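Local atomic coordinates of PPR (PDB entry 1MZU), a protein that senses light through a 4'-hydroxycinnamic acid chromophore in this N-terminal photoactive yellow protein domain, the photoreceptor part of a probable sensor histidine kinase. Residues G34-G40 with D121-V127; S41-Y47 with V62-F68; C74-F80 with F97-D102. All coordinates share one frame. Residue numbers count along the deposited sequence, not the author numbering.

Overall arrangement
All three contacts build one PAS fold, an antiparallel five-stranded sheet with helices and a chromophore pocket on one face. Interaction 1 pairs two inner strands, 34-39 and the central 122-128, and its loop contains the other two contacts. Interaction 2, centred about 9 Å away, ties the adjoining edge strand to the turn before helix 67-71; D39 OD1 and H45 NE2, 2.7 Å apart, link the two. Interaction 3, centred about 15 Å from interaction 1 and 16 Å from interaction 2, joins the chromophore-bearing segment to the opposite edge strand. Y47 meets HC4 at the phenolic oxygen and C74 at the thioester, while the I36 side chain lies about 4 Å from it (nearest atoms).

Interaction 1: G34-G40 with D121-V127; sequences GAIQVDG and DRYWIFV
Strand 34-39 and strand 122-127 run antiparallel, their axes 4.6 Å apart at closest approach and their directions 147° apart, as neighbours in the PAS sheet. Both are extended, I36 at phi/psi -126/131 and I125 at -130/114. G34 opens the ladder in a hydrogen-bonded pair with V127 (G34 N to V127 O 2.7 Å, V127 N to G34 O 2.8 Å); an ideal CB on G34 would sit tight against V127 CB. A35 follows in a non-hydrogen-bonded pair with F126, its CB 3.9 Å from F126 CD1 and 4.1 Å from W124 CZ3. I36 (m, t) returns to hydrogen bonding with I125 (I36 N to I125 O 3.0 Å, I125 N to I36 O 2.9 Å). Q37 faces W124 across a non-hydrogen-bonded pair: its t, t side chain lays CB over the six-membered ring of W124 (m), 3.9 Å from the centroid, a CH-pi contact. V38 pairs with Y123 (V38 N to Y123 O 2.9 Å, Y123 N to V38 O 2.8 Å) and sets CG2 4.0 Å from I125 CD1. Past V38, D39 CA lies 3.1 Å from D121 O in a CA-H...O contact, and G40 N donates to D121 OD2 at 3.1 Å.
A35, Q37, W124 and F126 share one face of the sheet, where F28 meets A35 and D21 accepts from W124 NE1. On the other, chromophore-side face, I36 comes about 4 Å from HC4 (nearest atoms) and F67 of helix 67-71 packs on I36, V38 and I125, while strands 44-47 and 107-116 extend the sheet beyond this pair.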
loop_
_atom_site.group_PDB
_atom_site.type_symbol
_atom_site.label_atom_id
_atom_site.label_comp_id
_atom_site.label_asym_id
_atom_site.label_seq_id
_atom_site.Cartn_x
_atom_site.Cartn_y
_atom_site.Cartn_z
ATOM N N GLY A 34 -2.543 0.585 8.530
ATOM C CA GLY A 34 -2.985 -0.153 7.353
ATOM C C GLY A 34 -1.773 -0.837 6.731
ATOM O O GLY A 34 -0.694 -0.268 6.766
ATOM N N ALA A 35 -1.930 -2.051 6.206
ATOM C CA ALA A 35 -0.812 -2.794 5.618
ATOM C C ALA A 35 -1.162 -3.521 4.319
ATOM O O ALA A 35 -2.071 -4.354 4.286
ATOM C CB ALA A 35 -0.252 -3.778 6.649
ATOM N N ILE A 36 -0.438 -3.187 3.247
ATOM C CA ILE A 36 -0.644 -3.769 1.913
ATOM C C ILE A 36 0.658 -4.352 1.359
ATOM O O ILE A 36 1.687 -3.675 1.369
ATOM C CB ILE A 36 -1.131 -2.695 0.872
ATOM C CG1 ILE A 36 -2.364 -1.958 1.390
ATOM C CG2 ILE A 36 -1.445 -3.362 -0.481
ATOM C CD1 ILE A 36 -2.508 -0.531 0.912
ATOM N N GLN A 37 0.602 -5.591 0.863
ATOM C CA GLN A 37 1.758 -6.241 0.242
ATOM C C GLN A 37 1.526 -6.321 -1.245
ATOM O O GLN A 37 0.501 -6.822 -1.692
ATOM C CB GLN A 37 1.996 -7.653 0.777
ATOM C CG GLN A 37 3.315 -8.279 0.337
ATOM C CD GLN A 37 3.488 -9.699 0.852
ATOM O OE1 GLN A 37 4.298 -9.953 1.740
ATOM N NE2 GLN A 37 2.730 -10.630 0.291
ATOM N N VAL A 38 2.509 -5.852 -2.002
ATOM C CA VAL A 38 2.453 -5.845 -3.453
ATOM C C VAL A 38 3.708 -6.478 -4.027
ATOM O O VAL A 38 4.676 -6.706 -3.306
ATOM C CB VAL A 38 2.354 -4.392 -4.036
ATOM C CG1 VAL A 38 0.970 -3.785 -3.784
ATOM C CG2 VAL A 38 3.449 -3.489 -3.433
ATOM N N ASP A 39 3.678 -6.793 -5.320
ATOM C CA ASP A 39 4.871 -7.299 -5.969
ATOM C C ASP A 39 5.482 -6.151 -6.757
ATOM O O ASP A 39 4.979 -5.020 -6.671
ATOM C CB ASP A 39 4.651 -8.579 -6.797
ATOM C CG ASP A 39 3.591 -8.448 -7.867
ATOM O OD1 ASP A 39 2.880 -9.454 -8.072
ATOM O OD2 ASP A 39 3.477 -7.391 -8.541
ATOM N N GLY A 40 6.524 -6.448 -7.526
ATOM C CA GLY A 40 7.221 -5.447 -8.319
ATOM C C GLY A 40 6.437 -4.731 -9.402
ATOM O O GLY A 40 6.798 -3.616 -9.783
ATOM N N ASP A 121 10.745 -10.129 -4.293
ATOM C CA ASP A 121 9.736 -9.545 -5.195
ATOM C C ASP A 121 8.506 -9.005 -4.440
ATOM O O ASP A 121 7.585 -8.497 -5.053
ATOM C CB ASP A 121 9.321 -10.553 -6.308
ATOM C CG ASP A 121 8.347 -9.960 -7.349
ATOM O OD1 ASP A 121 7.361 -10.644 -7.706
ATOM O OD2 ASP A 121 8.561 -8.813 -7.805
ATOM N N ARG A 122 8.508 -9.086 -3.111
ATOM C CA ARG A 122 7.385 -8.594 -2.307
ATOM C C ARG A 122 7.743 -7.310 -1.566
ATOM O O ARG A 122 8.875 -7.149 -1.117
ATOM C CB ARG A 122 6.862 -9.675 -1.347
ATOM C CG ARG A 122 6.301 -10.923 -2.041
ATOM C CD ARG A 122 5.237 -10.595 -3.103
ATOM N NE ARG A 122 5.180 -11.598 -4.168
ATOM C CZ ARG A 122 4.526 -12.755 -4.086
ATOM N NH1 ARG A 122 3.859 -13.078 -2.981
ATOM N NH2 ARG A 122 4.526 -13.588 -5.114
ATOM N N TYR A 123 6.797 -6.368 -1.514
ATOM C CA TYR A 123 7.005 -5.065 -0.876
ATOM C C TYR A 123 5.818 -4.660 -0.013
ATOM O O TYR A 123 4.674 -5.000 -0.313
ATOM C CB TYR A 123 7.240 -3.978 -1.943
ATOM C CG TYR A 123 8.352 -4.284 -2.918
ATOM C CD1 TYR A 123 8.081 -4.945 -4.143
ATOM C CD2 TYR A 123 9.697 -3.999 -2.596
ATOM C CE1 TYR A 123 9.132 -5.328 -5.022
ATOM C CE2 TYR A 123 10.762 -4.377 -3.476
ATOM C CZ TYR A 123 10.467 -5.043 -4.679
ATOM O OH TYR A 123 11.482 -5.434 -5.524
ATOM N N TRP A 124 6.100 -3.864 1.011
ATOM C CA TRP A 124 5.096 -3.396 1.952
ATOM C C TRP A 124 4.822 -1.911 1.898
ATOM O O TRP A 124 5.730 -1.101 1.684
ATOM C CB TRP A 124 5.507 -3.727 3.383
ATOM C CG TRP A 124 5.384 -5.153 3.748
ATOM C CD1 TRP A 124 6.394 -6.046 3.872
ATOM C CD2 TRP A 124 4.177 -5.863 4.026
ATOM N NE1 TRP A 124 5.903 -7.288 4.200
ATOM C CE2 TRP A 124 4.540 -7.206 4.306
ATOM C CE3 TRP A 124 2.816 -5.498 4.072
ATOM C CZ2 TRP A 124 3.584 -8.198 4.624
ATOM C CZ3 TRP A 124 1.858 -6.481 4.386
ATOM C CH2 TRP A 124 2.253 -7.817 4.660
ATOM N N ILE A 125 3.555 -1.575 2.112
ATOM C CA ILE A 125 3.080 -0.200 2.138
ATOM C C ILE A 125 2.271 -0.086 3.443
ATOM O O ILE A 125 1.247 -0.768 3.602
ATOM C CB ILE A 125 2.161 0.139 0.909
ATOM C CG1 ILE A 125 2.871 -0.183 -0.415
ATOM C CG2 ILE A 125 1.739 1.622 0.966
ATOM C CD1 ILE A 125 1.981 -0.242 -1.664
ATOM N N PHE A 126 2.764 0.729 4.381
ATOM C CA PHE A 126 2.097 0.953 5.665
ATOM C C PHE A 126 1.416 2.299 5.659
ATOM O O PHE A 126 1.983 3.295 5.202
ATOM C CB PHE A 126 3.078 0.843 6.837
ATOM C CG PHE A 126 3.726 -0.504 6.951
ATOM C CD1 PHE A 126 2.947 -1.644 7.210
ATOM C CD2 PHE A 126 5.110 -0.652 6.758
ATOM C CE1 PHE A 126 3.528 -2.929 7.276
ATOM C CE2 PHE A 126 5.718 -1.932 6.820
ATOM C CZ PHE A 126 4.917 -3.081 7.080
ATOM N N VAL A 127 0.184 2.329 6.152
ATOM C CA VAL A 127 -0.633 3.553 6.140
ATOM C C VAL A 127 -1.081 3.947 7.558
ATOM O O VAL A 127 -1.742 3.166 8.235
ATOM C CB VAL A 127 -1.907 3.319 5.239
ATOM C CG1 VAL A 127 -2.768 4.551 5.140
ATOM C CG2 VAL A 127 -1.522 2.862 3.834
#

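Interaction 2: S41-Y47 with V62-F68; sequences SGVIHRY and VIGRNFF. With HC4 (4'-hydroxycinnamic acid), chain D.
The side chain of N66 bonds in two directions, to the turn at S41 and to the helix it N-caps. With chi1 t, its ND2 donates to S41 O at 2.6 Å, while OD1 caps helix 67-71, accepting a weak bond from F68 N at 3.0 Å and another from T69 N. At G42 (phi/psi 98/0) and G64 (106/-16) the backbone itself calls for glycine, since a CB would jam against the preceding carbonyl O; at G42 it would also clash with N66 OD1.
Main-chain bonds continue the join: F67 N to G42 O at 2.8 Å, I44 N to R65 O at 2.9 Å and G64 N to I44 O at 3.0 Å. V43 and N66 form an isolated bridge, CA to CA 4.1 Å. The V62-R65 chain makes a type II turn, and further along strand 44-47, H45 and R46 both face Q37 in a classic beta bulge.
Inside, I44 (m, t) brings CD1 within 3.6 Å of V62 CG1 and 3.9 Å of F67 CD1. V62 CG1 also lies over the face of the Y47 ring, 4.0 Å from its centroid, a CH-pi contact.
The t rotamer of Y47 sends its OH to 2.6 Å from HC4 O4'; Y47 OH is also hydrogen-bonded to S55 OG. This short approach and the E51 hydrogen bond to the chromophore are consistent with a phenolate, as in other photoactive yellow proteins.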
loop_
_atom_site.group_PDB
_atom_site.type_symbol
_atom_site.label_atom_id
_atom_site.label_comp_id
_atom_site.label_asym_id
_atom_site.label_seq_id
_atom_site.Cartn_x
_atom_site.Cartn_y
_atom_site.Cartn_z
ATOM N N SER A 41 5.376 -5.363 -9.906
ATOM C CA SER A 41 4.548 -4.739 -10.935
ATOM C C SER A 41 3.323 -4.037 -10.346
ATOM O O SER A 41 2.526 -3.445 -11.086
ATOM C CB SER A 41 4.176 -5.730 -12.062
ATOM O OG SER A 41 3.404 -6.825 -11.605
ATOM N N GLY A 42 3.199 -4.091 -9.018
ATOM C CA GLY A 42 2.105 -3.435 -8.315
ATOM C C GLY A 42 0.896 -4.246 -7.901
ATOM O O GLY A 42 -0.024 -3.690 -7.303
ATOM N N VAL A 43 0.896 -5.541 -8.218
ATOM C CA VAL A 43 -0.205 -6.461 -7.898
ATOM C C VAL A 43 -0.290 -6.783 -6.395
ATOM O O VAL A 43 0.710 -7.128 -5.776
ATOM C CB VAL A 43 -0.102 -7.762 -8.786
ATOM C CG1 VAL A 43 -1.206 -8.777 -8.470
ATOM C CG2 VAL A 43 -0.159 -7.398 -10.265
ATOM N N ILE A 44 -1.483 -6.611 -5.823
ATOM C CA ILE A 44 -1.770 -6.860 -4.407
ATOM C C ILE A 44 -1.831 -8.348 -4.031
ATOM O O ILE A 44 -2.544 -9.137 -4.655
ATOM C CB ILE A 44 -3.077 -6.118 -3.962
ATOM C CG1 ILE A 44 -2.908 -4.619 -4.233
ATOM C CG2 ILE A 44 -3.393 -6.373 -2.457
ATOM C CD1 ILE A 44 -4.132 -3.785 -4.055
ATOM N N HIS A 45 -1.051 -8.702 -3.013
ATOM C CA HIS A 45 -0.986 -10.063 -2.505
ATOM C C HIS A 45 -1.620 -10.159 -1.118
ATOM O O HIS A 45 -2.333 -11.122 -0.835
ATOM C CB HIS A 45 0.452 -10.611 -2.556
ATOM C CG HIS A 45 0.941 -10.878 -3.949
ATOM N ND1 HIS A 45 0.828 -12.109 -4.559
ATOM C CD2 HIS A 45 1.506 -10.060 -4.867
ATOM C CE1 HIS A 45 1.295 -12.035 -5.792
ATOM N NE2 HIS A 45 1.714 -10.802 -6.004
ATOM N N ARG A 46 -1.409 -9.142 -0.273
ATOM C CA ARG A 46 -2.013 -9.098 1.064
ATOM C C ARG A 46 -2.641 -7.735 1.283
ATOM O O ARG A 46 -2.073 -6.715 0.885
ATOM C CB ARG A 46 -1.000 -9.367 2.191
ATOM C CG ARG A 46 -0.234 -10.686 2.156
ATOM C CD ARG A 46 -1.111 -11.923 2.239
ATOM N NE ARG A 46 -0.297 -13.098 1.936
ATOM C CZ ARG A 46 -0.288 -13.750 0.775
ATOM N NH1 ARG A 46 -1.073 -13.373 -0.224
ATOM N NH2 ARG A 46 0.581 -14.736 0.586
ATOM N N TYR A 47 -3.780 -7.721 1.976
ATOM C CA TYR A 47 -4.530 -6.492 2.248
ATOM C C TYR A 47 -5.260 -6.681 3.586
ATOM O O TYR A 47 -6.233 -7.448 3.645
ATOM C CB TYR A 47 -5.547 -6.282 1.098
ATOM C CG TYR A 47 -6.172 -4.910 0.997
ATOM C CD1 TYR A 47 -5.541 -3.885 0.268
ATOM C CD2 TYR A 47 -7.403 -4.621 1.624
ATOM C CE1 TYR A 47 -6.129 -2.585 0.166
ATOM C CE2 TYR A 47 -7.996 -3.345 1.534
ATOM C CZ TYR A 47 -7.356 -2.334 0.810
ATOM O OH TYR A 47 -7.928 -1.085 0.786
ATOM N N VAL A 62 -10.027 -6.985 -4.125
ATOM C CA VAL A 62 -8.837 -6.146 -4.271
ATOM C C VAL A 62 -7.540 -6.961 -4.486
ATOM O O VAL A 62 -6.653 -6.516 -5.210
ATOM C CB VAL A 62 -8.770 -5.142 -3.064
ATOM C CG1 VAL A 62 -7.447 -4.457 -2.955
ATOM C CG2 VAL A 62 -9.832 -4.079 -3.248
ATOM N N ILE A 63 -7.459 -8.160 -3.894
ATOM C CA ILE A 63 -6.292 -9.042 -4.038
ATOM C C ILE A 63 -6.255 -9.639 -5.450
ATOM O O ILE A 63 -7.250 -10.196 -5.933
ATOM C CB ILE A 63 -6.264 -10.157 -2.935
ATOM C CG1 ILE A 63 -6.031 -9.512 -1.565
ATOM C CG2 ILE A 63 -5.134 -11.165 -3.190
ATOM C CD1 ILE A 63 -6.354 -10.401 -0.367
ATOM N N GLY A 64 -5.105 -9.479 -6.103
ATOM C CA GLY A 64 -4.926 -9.958 -7.462
ATOM C C GLY A 64 -4.928 -8.806 -8.453
ATOM O O GLY A 64 -4.487 -8.956 -9.592
ATOM N N ARG A 65 -5.404 -7.647 -8.004
ATOM C CA ARG A 65 -5.454 -6.443 -8.826
ATOM C C ARG A 65 -4.260 -5.526 -8.545
ATOM O O ARG A 65 -3.643 -5.617 -7.481
ATOM C CB ARG A 65 -6.763 -5.686 -8.565
ATOM C CG ARG A 65 -7.884 -5.894 -9.588
ATOM C CD ARG A 65 -8.405 -7.330 -9.657
ATOM N NE ARG A 65 -9.655 -7.418 -10.419
ATOM C CZ ARG A 65 -9.742 -7.498 -11.747
ATOM N NH1 ARG A 65 -8.648 -7.507 -12.502
ATOM N NH2 ARG A 65 -10.937 -7.561 -12.324
ATOM N N ASN A 66 -3.944 -4.658 -9.504
ATOM C CA ASN A 66 -2.835 -3.713 -9.383
ATOM C C ASN A 66 -3.210 -2.495 -8.526
ATOM O O ASN A 66 -4.208 -1.815 -8.802
ATOM C CB ASN A 66 -2.366 -3.270 -10.776
ATOM C CG ASN A 66 -0.983 -2.601 -10.763
ATOM O OD1 ASN A 66 -0.808 -1.484 -10.265
ATOM N ND2 ASN A 66 -0.006 -3.274 -11.352
ATOM N N PHE A 67 -2.388 -2.232 -7.504
ATOM C CA PHE A 67 -2.572 -1.111 -6.570
ATOM C C PHE A 67 -2.520 0.255 -7.252
ATOM O O PHE A 67 -3.384 1.081 -7.016
ATOM C CB PHE A 67 -1.512 -1.172 -5.431
ATOM C CG PHE A 67 -1.690 -0.124 -4.348
ATOM C CD1 PHE A 67 -2.771 -0.187 -3.452
ATOM C CD2 PHE A 67 -0.788 0.940 -4.230
ATOM C CE1 PHE A 67 -2.957 0.806 -2.446
ATOM C CE2 PHE A 67 -0.956 1.954 -3.224
ATOM C CZ PHE A 67 -2.045 1.878 -2.336
ATOM N N PHE A 68 -1.527 0.462 -8.109
ATOM C CA PHE A 68 -1.341 1.751 -8.774
ATOM C C PHE A 68 -2.191 2.049 -10.002
ATOM O O PHE A 68 -2.683 3.174 -10.156
ATOM C CB PHE A 68 0.146 1.981 -9.081
ATOM C CG PHE A 68 1.037 1.821 -7.882
ATOM C CD1 PHE A 68 1.123 2.842 -6.915
ATOM C CD2 PHE A 68 1.752 0.624 -7.679
ATOM C CE1 PHE A 68 1.914 2.680 -5.736
ATOM C CE2 PHE A 68 2.546 0.437 -6.505
ATOM C CZ PHE A 68 2.628 1.466 -5.531
HETATM C C1 HC4 D . -6.404 7.007 -4.472
HETATM O O1 HC4 D . -6.971 6.694 -5.570
HETATM C C2 HC4 D . -6.406 6.188 -3.286
HETATM C C3 HC4 D . -7.141 5.086 -3.188
HETATM C "C1'" HC4 D . -6.989 4.074 -2.182
HETATM C "C2'" HC4 D . -7.873 2.903 -2.214
HETATM C "C3'" HC4 D . -7.681 1.852 -1.289
HETATM C "C4'" HC4 D . -6.588 1.908 -0.378
HETATM C "C5'" HC4 D . -5.733 3.039 -0.352
HETATM C "C6'" HC4 D . -5.933 4.080 -1.259
HETATM O "O4'" HC4 D . -6.373 0.944 0.492
#

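Interaction 3: C74-F80 with F97-D102; sequences CTNIPAF and FDFVFD. With HC4 (4'-hydroxycinnamic acid), chain D.
Here the chromophore-attachment segment of the photoactive yellow protein PAS fold packs against edge strand 94-102. C74 and T75 lie in a 3-10 segment, residues 78-80 begin the next, weakly bonded helix, and residues 97-102 are extended. No hydrogen bond joins the two segments; the closest CA atoms are those of C74 and D102, 6.9 Å apart.
Aromatic contacts dominate. F80 (t) makes T-shaped pairs with two strand rings: F97 (p) points its edge at the face of F80, centroids 5.2 Å apart and planes at 85°, while F80 turns its own edge to the face of F99 (t), centroids 5.1 Å apart and planes at 87°. F80 also brings CE2 within 4.0 Å of F101 CE1.
Aliphatic and polar atoms fill in around the rings. I77 CD1 lies 3.6 Å from F99 CE1, at the ring's edge, and T75 CG2 sits 3.8 Å from F101 CE1. A79 O rests over the face of F97, 3.5 Å from CE2.
The chromophore contacts come last. F101 (m) presents a ring face to HC4, its CD1 3.7 Å from HC4 C2, and lies beside the cysteine sulfur in an oblique sulfur-aromatic contact. C74 (p) carries the chromophore as a thioester: its SG is bonded to HC4 C1 at 1.8 Å, and C74 N donates to the carbonyl HC4 O1 at 2.9 Å.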
loop_
_atom_site.group_PDB
_atom_site.type_symbol
_atom_site.label_atom_id
_atom_site.label_comp_id
_atom_site.label_asym_id
_atom_site.label_seq_id
_atom_site.Cartn_x
_atom_site.Cartn_y
_atom_site.Cartn_z
ATOM N N CYS A 74 -4.994 7.474 -7.549
ATOM C CA CYS A 74 -4.516 8.754 -6.988
ATOM C C CYS A 74 -3.052 8.708 -6.540
ATOM O O CYS A 74 -2.439 9.743 -6.286
ATOM C CB CYS A 74 -5.467 9.285 -5.913
ATOM S SG CYS A 74 -5.376 8.432 -4.288
ATOM N N THR A 75 -2.526 7.492 -6.405
ATOM C CA THR A 75 -1.138 7.274 -6.011
ATOM C C THR A 75 -0.199 7.246 -7.230
ATOM O O THR A 75 1.017 7.216 -7.065
ATOM C CB THR A 75 -0.964 5.931 -5.255
ATOM O OG1 THR A 75 -1.161 4.827 -6.150
ATOM C CG2 THR A 75 -1.933 5.832 -4.080
ATOM N N ASN A 76 -0.765 7.284 -8.441
ATOM C CA ASN A 76 0.020 7.219 -9.681
ATOM C C ASN A 76 0.757 8.503 -10.114
ATOM O O ASN A 76 0.802 8.859 -11.296
ATOM C CB ASN A 76 -0.835 6.631 -10.821
ATOM C CG ASN A 76 -0.062 5.668 -11.712
ATOM O OD1 ASN A 76 -0.330 5.573 -12.911
ATOM N ND2 ASN A 76 0.887 4.947 -11.135
ATOM N N ILE A 77 1.346 9.176 -9.127
ATOM C CA ILE A 77 2.116 10.408 -9.310
ATOM C C ILE A 77 3.586 10.114 -8.903
ATOM O O ILE A 77 3.851 9.045 -8.336
ATOM C CB ILE A 77 1.507 11.583 -8.449
ATOM C CG1 ILE A 77 1.335 11.186 -6.975
ATOM C CG2 ILE A 77 0.207 12.083 -9.074
ATOM C CD1 ILE A 77 1.087 12.381 -6.066
ATOM N N PRO A 78 4.565 11.004 -9.247
ATOM C CA PRO A 78 5.956 10.726 -8.853
ATOM C C PRO A 78 6.244 10.647 -7.349
ATOM O O PRO A 78 7.180 9.963 -6.939
ATOM C CB PRO A 78 6.727 11.866 -9.509
ATOM C CG PRO A 78 5.987 12.052 -10.769
ATOM C CD PRO A 78 4.559 12.051 -10.295
ATOM N N ALA A 79 5.408 11.295 -6.537
ATOM C CA ALA A 79 5.573 11.287 -5.081
ATOM C C ALA A 79 5.248 9.936 -4.442
ATOM O O ALA A 79 5.727 9.643 -3.353
ATOM C CB ALA A 79 4.712 12.377 -4.445
ATOM N N PHE A 80 4.448 9.118 -5.124
ATOM C CA PHE A 80 4.065 7.806 -4.596
ATOM C C PHE A 80 4.508 6.645 -5.493
ATOM O O PHE A 80 5.356 5.868 -5.068
ATOM C CB PHE A 80 2.543 7.759 -4.317
ATOM C CG PHE A 80 2.109 6.774 -3.217
ATOM C CD1 PHE A 80 2.550 5.425 -3.185
ATOM C CD2 PHE A 80 1.161 7.181 -2.264
ATOM C CE1 PHE A 80 2.043 4.495 -2.227
ATOM C CE2 PHE A 80 0.640 6.263 -1.297
ATOM C CZ PHE A 80 1.088 4.912 -1.285
ATOM N N PHE A 97 6.761 9.429 3.796
ATOM C CA PHE A 97 6.223 10.719 3.333
ATOM C C PHE A 97 4.761 10.911 3.708
ATOM O O PHE A 97 4.044 9.938 3.927
ATOM C CB PHE A 97 6.394 10.882 1.799
ATOM C CG PHE A 97 5.774 9.764 0.978
ATOM C CD1 PHE A 97 6.465 8.548 0.787
ATOM C CD2 PHE A 97 4.511 9.927 0.373
ATOM C CE1 PHE A 97 5.912 7.507 0.003
ATOM C CE2 PHE A 97 3.943 8.897 -0.413
ATOM C CZ PHE A 97 4.648 7.684 -0.600
ATOM N N ASP A 98 4.330 12.172 3.754
ATOM C CA ASP A 98 2.942 12.517 4.065
ATOM C C ASP A 98 2.134 12.496 2.766
ATOM O O ASP A 98 2.657 12.822 1.698
ATOM C CB ASP A 98 2.849 13.891 4.752
ATOM C CG ASP A 98 3.411 13.885 6.182
ATOM O OD1 ASP A 98 3.640 12.790 6.749
ATOM O OD2 ASP A 98 3.638 14.980 6.746
ATOM N N PHE A 99 0.877 12.072 2.856
ATOM C CA PHE A 99 0.001 11.961 1.691
ATOM C C PHE A 99 -1.456 12.150 2.086
ATOM O O PHE A 99 -1.808 12.063 3.261
ATOM C CB PHE A 99 0.175 10.568 1.052
ATOM C CG PHE A 99 -0.076 10.542 -0.427
ATOM C CD1 PHE A 99 0.856 11.107 -1.307
ATOM C CD2 PHE A 99 -1.268 9.996 -0.947
ATOM C CE1 PHE A 99 0.610 11.137 -2.693
ATOM C CE2 PHE A 99 -1.535 10.018 -2.334
ATOM C CZ PHE A 99 -0.593 10.590 -3.211
ATOM N N VAL A 100 -2.294 12.399 1.083
ATOM C CA VAL A 100 -3.724 12.593 1.284
ATOM C C VAL A 100 -4.488 11.751 0.249
ATOM O O VAL A 100 -4.220 11.831 -0.954
ATOM C CB VAL A 100 -4.109 14.127 1.265
ATOM C CG1 VAL A 100 -3.868 14.775 -0.104
ATOM C CG2 VAL A 100 -5.541 14.336 1.717
ATOM N N PHE A 101 -5.351 10.869 0.749
ATOM C CA PHE A 101 -6.173 9.997 -0.083
ATOM C C PHE A 101 -7.493 10.670 -0.463
ATOM O O PHE A 101 -8.300 11.023 0.411
ATOM C CB PHE A 101 -6.425 8.658 0.622
ATOM C CG PHE A 101 -5.272 7.693 0.536
ATOM C CD1 PHE A 101 -4.386 7.735 -0.559
ATOM C CD2 PHE A 101 -5.056 6.734 1.549
ATOM C CE1 PHE A 101 -3.294 6.841 -0.656
ATOM C CE2 PHE A 101 -3.961 5.826 1.468
ATOM C CZ PHE A 101 -3.075 5.888 0.352
ATOM N N ASP A 102 -7.690 10.852 -1.774
ATOM C CA ASP A 102 -8.880 11.501 -2.338
ATOM C C ASP A 102 -10.031 10.528 -2.619
ATOM O O ASP A 102 -10.255 10.101 -3.767
ATOM C CB ASP A 102 -8.505 12.268 -3.615
ATOM C CG ASP A 102 -9.522 13.334 -3.983
ATOM O OD1 ASP A 102 -9.861 14.166 -3.103
ATOM O OD2 ASP A 102 -9.973 13.341 -5.150
HETATM C C1 HC4 D . -6.404 7.007 -4.472
HETATM O O1 HC4 D . -6.971 6.694 -5.570
HETATM C C2 HC4 D . -6.406 6.188 -3.286
HETATM C C3 HC4 D . -7.141 5.086 -3.188
HETATM C "C1'" HC4 D . -6.989 4.074 -2.182
HETATM C "C2'" HC4 D . -7.873 2.903 -2.214
HETATM C "C3'" HC4 D . -7.681 1.852 -1.289
HETATM C "C4'" HC4 D . -6.588 1.908 -0.378
HETATM C "C5'" HC4 D . -5.733 3.039 -0.352
HETATM C "C6'" HC4 D . -5.933 4.080 -1.259
HETATM O "O4'" HC4 D . -6.373 0.944 0.492
#